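Lin1840 protein (Listeria innocua serovar 6a, PDB 4ZOC) probably hydrolyses terminal, non-reducing beta-D-glucosyl residues with release of beta-D-glucose, as a family 3 glycoside hydrolase involved in beta-1,2-glucan metabolism. Local coordinates at residues V501-N506 and L523-P528. The protein carries 2 engineered substitutions. Numbering follows the deposited sequence.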
ATOM      1  N   VAL A 501      -1.657 -24.745 -25.597  1.00  8.22           N
ATOM      2  CA  VAL A 501      -2.182 -24.640 -24.241  1.00  8.95           C
ATOM      3  C   VAL A 501      -0.987 -24.361 -23.314  1.00  9.20           C
ATOM      4  O   VAL A 501       0.037 -25.071 -23.324  1.00  9.82           O
ATOM      5  CB  VAL A 501      -3.041 -25.823 -23.779  1.00 11.59           C
ATOM      6  CG1 VAL A 501      -2.419 -27.149 -24.021  1.00 15.65           C
ATOM      7  CG2 VAL A 501      -3.400 -25.684 -22.307  1.00 12.24           C
ATOM      8  N   ILE A 502      -1.089 -23.312 -22.513  1.00 10.00           N
ATOM      9  CA  ILE A 502      -0.080 -23.018 -21.499  1.00  7.41           C
ATOM     10  C   ILE A 502      -0.564 -23.625 -20.170  1.00  6.99           C
ATOM     11  O   ILE A 502      -1.723 -23.363 -19.701  1.00  7.70           O
ATOM     12  CB  ILE A 502       0.202 -21.503 -21.344  1.00  7.24           C
ATOM     13  CG1 ILE A 502       1.035 -20.997 -22.515  1.00  8.01           C
ATOM     14  CG2 ILE A 502       1.055 -21.210 -20.074  1.00  7.40           C
ATOM     15  CD1 ILE A 502       1.204 -19.468 -22.667  1.00  8.96           C
ATOM     16  N   THR A 503       0.277 -24.450 -19.559  1.00  6.32           N
ATOM     17  CA  THR A 503      -0.060 -25.017 -18.258  1.00  7.16           C
ATOM     18  C   THR A 503       0.902 -24.313 -17.334  1.00  7.06           C
ATOM     19  O   THR A 503       2.058 -24.490 -17.433  1.00  8.05           O
ATOM     20  CB  THR A 503       0.167 -26.568 -18.209  1.00  7.14           C
ATOM     21  OG1 THR A 503       1.441 -26.843 -18.725  1.00  7.43           O
ATOM     22  CG2 THR A 503      -0.780 -27.313 -19.085  1.00  7.51           C
ATOM     23  N   LEU A 504       0.376 -23.446 -16.459  1.00  8.70           N
ATOM     24  CA  LEU A 504       1.146 -22.609 -15.597  1.00  6.90           C
ATOM     25  C   LEU A 504       1.222 -23.134 -14.175  1.00  7.10           C
ATOM     26  O   LEU A 504       0.223 -23.464 -13.562  1.00  8.02           O
ATOM     27  CB  LEU A 504       0.579 -21.168 -15.620  1.00  6.96           C
ATOM     28  CG  LEU A 504       1.336 -20.087 -14.820  1.00  7.99           C
ATOM     29  CD1 LEU A 504       2.665 -19.759 -15.442  1.00  7.57           C
ATOM     30  CD2 LEU A 504       0.463 -18.817 -14.805  1.00 10.82           C
ATOM     31  N   PHE A 505       2.446 -23.214 -13.679  1.00  6.85           N
ATOM     32  CA  PHE A 505       2.726 -23.650 -12.265  1.00  6.66           C
ATOM     33  C   PHE A 505       3.408 -22.536 -11.495  1.00  7.37           C
ATOM     34  O   PHE A 505       4.394 -21.910 -11.944  1.00  7.06           O
ATOM     35  CB  PHE A 505       3.592 -24.877 -12.299  1.00  6.98           C
ATOM     36  CG  PHE A 505       2.952 -26.040 -12.994  1.00  6.81           C
ATOM     37  CD1 PHE A 505       2.988 -26.162 -14.362  1.00  7.27           C
ATOM     38  CD2 PHE A 505       2.362 -27.020 -12.261  1.00  7.62           C
ATOM     39  CE1 PHE A 505       2.379 -27.228 -14.993  1.00  7.78           C
ATOM     40  CE2 PHE A 505       1.798 -28.095 -12.877  1.00  8.61           C
ATOM     41  CZ  PHE A 505       1.787 -28.208 -14.242  1.00  7.36           C
ATOM     42  N   ASN A 506       2.876 -22.234 -10.321  1.00  7.48           N
ATOM     43  CA  ASN A 506       3.241 -21.021  -9.662  1.00  6.05           C
ATOM     44  C   ASN A 506       2.605 -20.916  -8.282  1.00  6.63           C
ATOM     45  O   ASN A 506       1.651 -21.588  -8.024  1.00  6.18           O
ATOM     46  CB  ASN A 506       2.874 -19.783 -10.483  1.00  6.32           C
ATOM     47  CG  ASN A 506       1.447 -19.733 -10.899  1.00  7.42           C
ATOM     48  OD1 ASN A 506       0.967 -20.668 -11.536  1.00  8.78           O
ATOM     49  ND2 ASN A 506       0.728 -18.635 -10.588  1.00  7.22           N
ATOM     50  N   LEU A 523      -4.216 -22.656 -18.502  1.00  5.66           N
ATOM     51  CA  LEU A 523      -4.644 -23.465 -17.352  1.00  6.29           C
ATOM     52  C   LEU A 523      -3.684 -23.229 -16.158  1.00  7.65           C
ATOM     53  O   LEU A 523      -2.461 -23.476 -16.221  1.00  8.97           O
ATOM     54  CB  LEU A 523      -4.681 -24.937 -17.748  1.00  6.91           C
ATOM     55  CG  LEU A 523      -5.198 -25.947 -16.642  1.00  6.98           C
ATOM     56  CD1 LEU A 523      -6.610 -25.619 -16.202  1.00  7.06           C
ATOM     57  CD2 LEU A 523      -5.003 -27.400 -17.096  1.00  8.51           C
ATOM     58  N   GLU A 524      -4.261 -22.685 -15.098  1.00  6.35           N
ATOM     59  CA  GLU A 524      -3.555 -22.359 -13.881  1.00  6.85           C
ATOM     60  C   GLU A 524      -3.605 -23.532 -12.924  1.00  5.96           C
ATOM     61  O   GLU A 524      -4.663 -23.849 -12.354  1.00  7.86           O
ATOM     62  CB  GLU A 524      -4.162 -21.086 -13.278  1.00  7.79           C
ATOM     63  CG  GLU A 524      -3.666 -20.779 -11.842  1.00  8.45           C
ATOM     64  CD  GLU A 524      -2.206 -20.405 -11.782  1.00  8.58           C
ATOM     65  OE1 GLU A 524      -1.343 -21.354 -11.843  1.00  7.01           O
ATOM     66  OE2 GLU A 524      -1.928 -19.189 -11.710  1.00  6.80           O
ATOM     67  N   LEU A 525      -2.491 -24.227 -12.827  1.00  5.93           N
ATOM     68  CA  LEU A 525      -2.375 -25.435 -11.961  1.00  8.02           C
ATOM     69  C   LEU A 525      -1.855 -25.116 -10.599  1.00  7.86           C
ATOM     70  O   LEU A 525      -1.881 -26.023  -9.741  1.00  8.77           O
ATOM     71  CB  LEU A 525      -1.425 -26.482 -12.552  1.00  8.29           C
ATOM     72  CG  LEU A 525      -2.202 -27.061 -13.707  1.00 10.18           C
ATOM     73  CD1 LEU A 525      -1.498 -27.041 -15.018  1.00 13.76           C
ATOM     74  CD2 LEU A 525      -3.153 -28.171 -13.490  1.00  8.01           C
ATOM     75  N   TRP A 526      -1.365 -23.878 -10.393  1.00  6.76           N
ATOM     76  CA  TRP A 526      -0.665 -23.493  -9.152  1.00  5.85           C
ATOM     77  C   TRP A 526       0.469 -24.535  -8.898  1.00  6.96           C
ATOM     78  O   TRP A 526       1.211 -24.905  -9.815  1.00  8.52           O
ATOM     79  CB  TRP A 526      -1.634 -23.404  -8.003  1.00  5.37           C
ATOM     80  CG  TRP A 526      -2.734 -22.383  -8.219  1.00  5.20           C
ATOM     81  CD1 TRP A 526      -4.063 -22.621  -8.416  1.00  6.25           C
ATOM     82  CD2 TRP A 526      -2.593 -20.962  -8.107  1.00  6.08           C
ATOM     83  NE1 TRP A 526      -4.758 -21.403  -8.474  1.00  6.69           N
ATOM     84  CE2 TRP A 526      -3.881 -20.383  -8.251  1.00  6.48           C
ATOM     85  CE3 TRP A 526      -1.506 -20.113  -7.852  1.00  7.33           C
ATOM     86  CZ2 TRP A 526      -4.087 -18.957  -8.226  1.00  6.06           C
ATOM     87  CZ3 TRP A 526      -1.735 -18.717  -7.776  1.00  7.44           C
ATOM     88  CH2 TRP A 526      -3.017 -18.173  -7.963  1.00  6.86           C
ATOM     89  N   PHE A 527       0.642 -25.005  -7.681  1.00  7.51           N
ATOM     90  CA  PHE A 527       1.443 -26.229  -7.481  1.00  7.28           C
ATOM     91  C   PHE A 527       0.510 -27.287  -6.907  1.00  7.61           C
ATOM     92  O   PHE A 527       0.015 -27.166  -5.813  1.00  8.24           O
ATOM     93  CB  PHE A 527       2.621 -25.947  -6.570  1.00  7.35           C
ATOM     94  CG  PHE A 527       3.648 -25.038  -7.164  1.00  6.51           C
ATOM     95  CD1 PHE A 527       4.263 -25.321  -8.386  1.00  6.30           C
ATOM     96  CD2 PHE A 527       4.007 -23.844  -6.500  1.00  5.61           C
ATOM     97  CE1 PHE A 527       5.306 -24.542  -8.855  1.00  5.93           C
ATOM     98  CE2 PHE A 527       4.997 -23.078  -6.980  1.00  6.24           C
ATOM     99  CZ  PHE A 527       5.658 -23.407  -8.156  1.00  5.94           C
ATOM    100  N   PRO A 528       0.214 -28.347  -7.696  1.00  7.66           N
ATOM    101  CA  PRO A 528      -0.836 -29.270  -7.244  1.00  7.77           C
ATOM    102  C   PRO A 528      -0.396 -30.289  -6.208  1.00  8.07           C
ATOM    103  O   PRO A 528      -1.276 -30.924  -5.566  1.00  7.89           O
ATOM    104  CB  PRO A 528      -1.254 -30.016  -8.509  1.00  7.61           C
ATOM    105  CG  PRO A 528      -0.780 -29.166  -9.631  1.00  8.03           C
ATOM    106  CD  PRO A 528       0.479 -28.455  -9.129  1.00  7.78           C
TER
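Backbone hydrogen bonds join the parallel strand ends 501-505 and 523-524: Leu523 N donates to Ile502 O (2.9 Å) and Leu504 N to Leu523 O (2.8 Å). Leu525 N, just past strand 521-524, continues the pattern to Leu504 O (2.9 Å); all three run nearly along the C=O axes. Beyond them the pairing loosens to a weak bond from Asn506 N to Trp526 O.

The polar side chains meet tip to tip. Glu524, its CG anti to the backbone N (chi1 169°) and its chain bent at chi2 (68°), turns its carboxylate to the Asn506 amide, the two planes 27° apart. Asn506 ND2 donates to the syn lone pair of Glu524 OE2 (2.9 Å) and also bonds Arg508 O. Asn506 OD1 lies 2.4 Å from Glu524 OE1, a spacing consistent with a protonated acid. Trp526 N reaches the same OE1 from above the carboxylate plane (2.9 Å), tying the acid to its own loop, while Glu524 CG lies over one face of the indole, toward its rim.

The apolar contacts gather round the Phe505 ring. Leu525 CB sits over one face in a CH-pi contact (4.0 Å to the centroid), Leu525 CD1 touches Phe505 CZ, and Pro528 CD meets the ring edge. Helix 532-541 packs on Phe505 and Leu525. Separately, the Phe527 ring turns one face, toward its rim, to Asn506 N.

Trp526 packs on helix 103-108 of the TIM-barrel domain. Strand 500-505, helix 513-517 and strand 521-524 form a beta-alpha-beta unit in the sheet of the family 3 C-terminal domain.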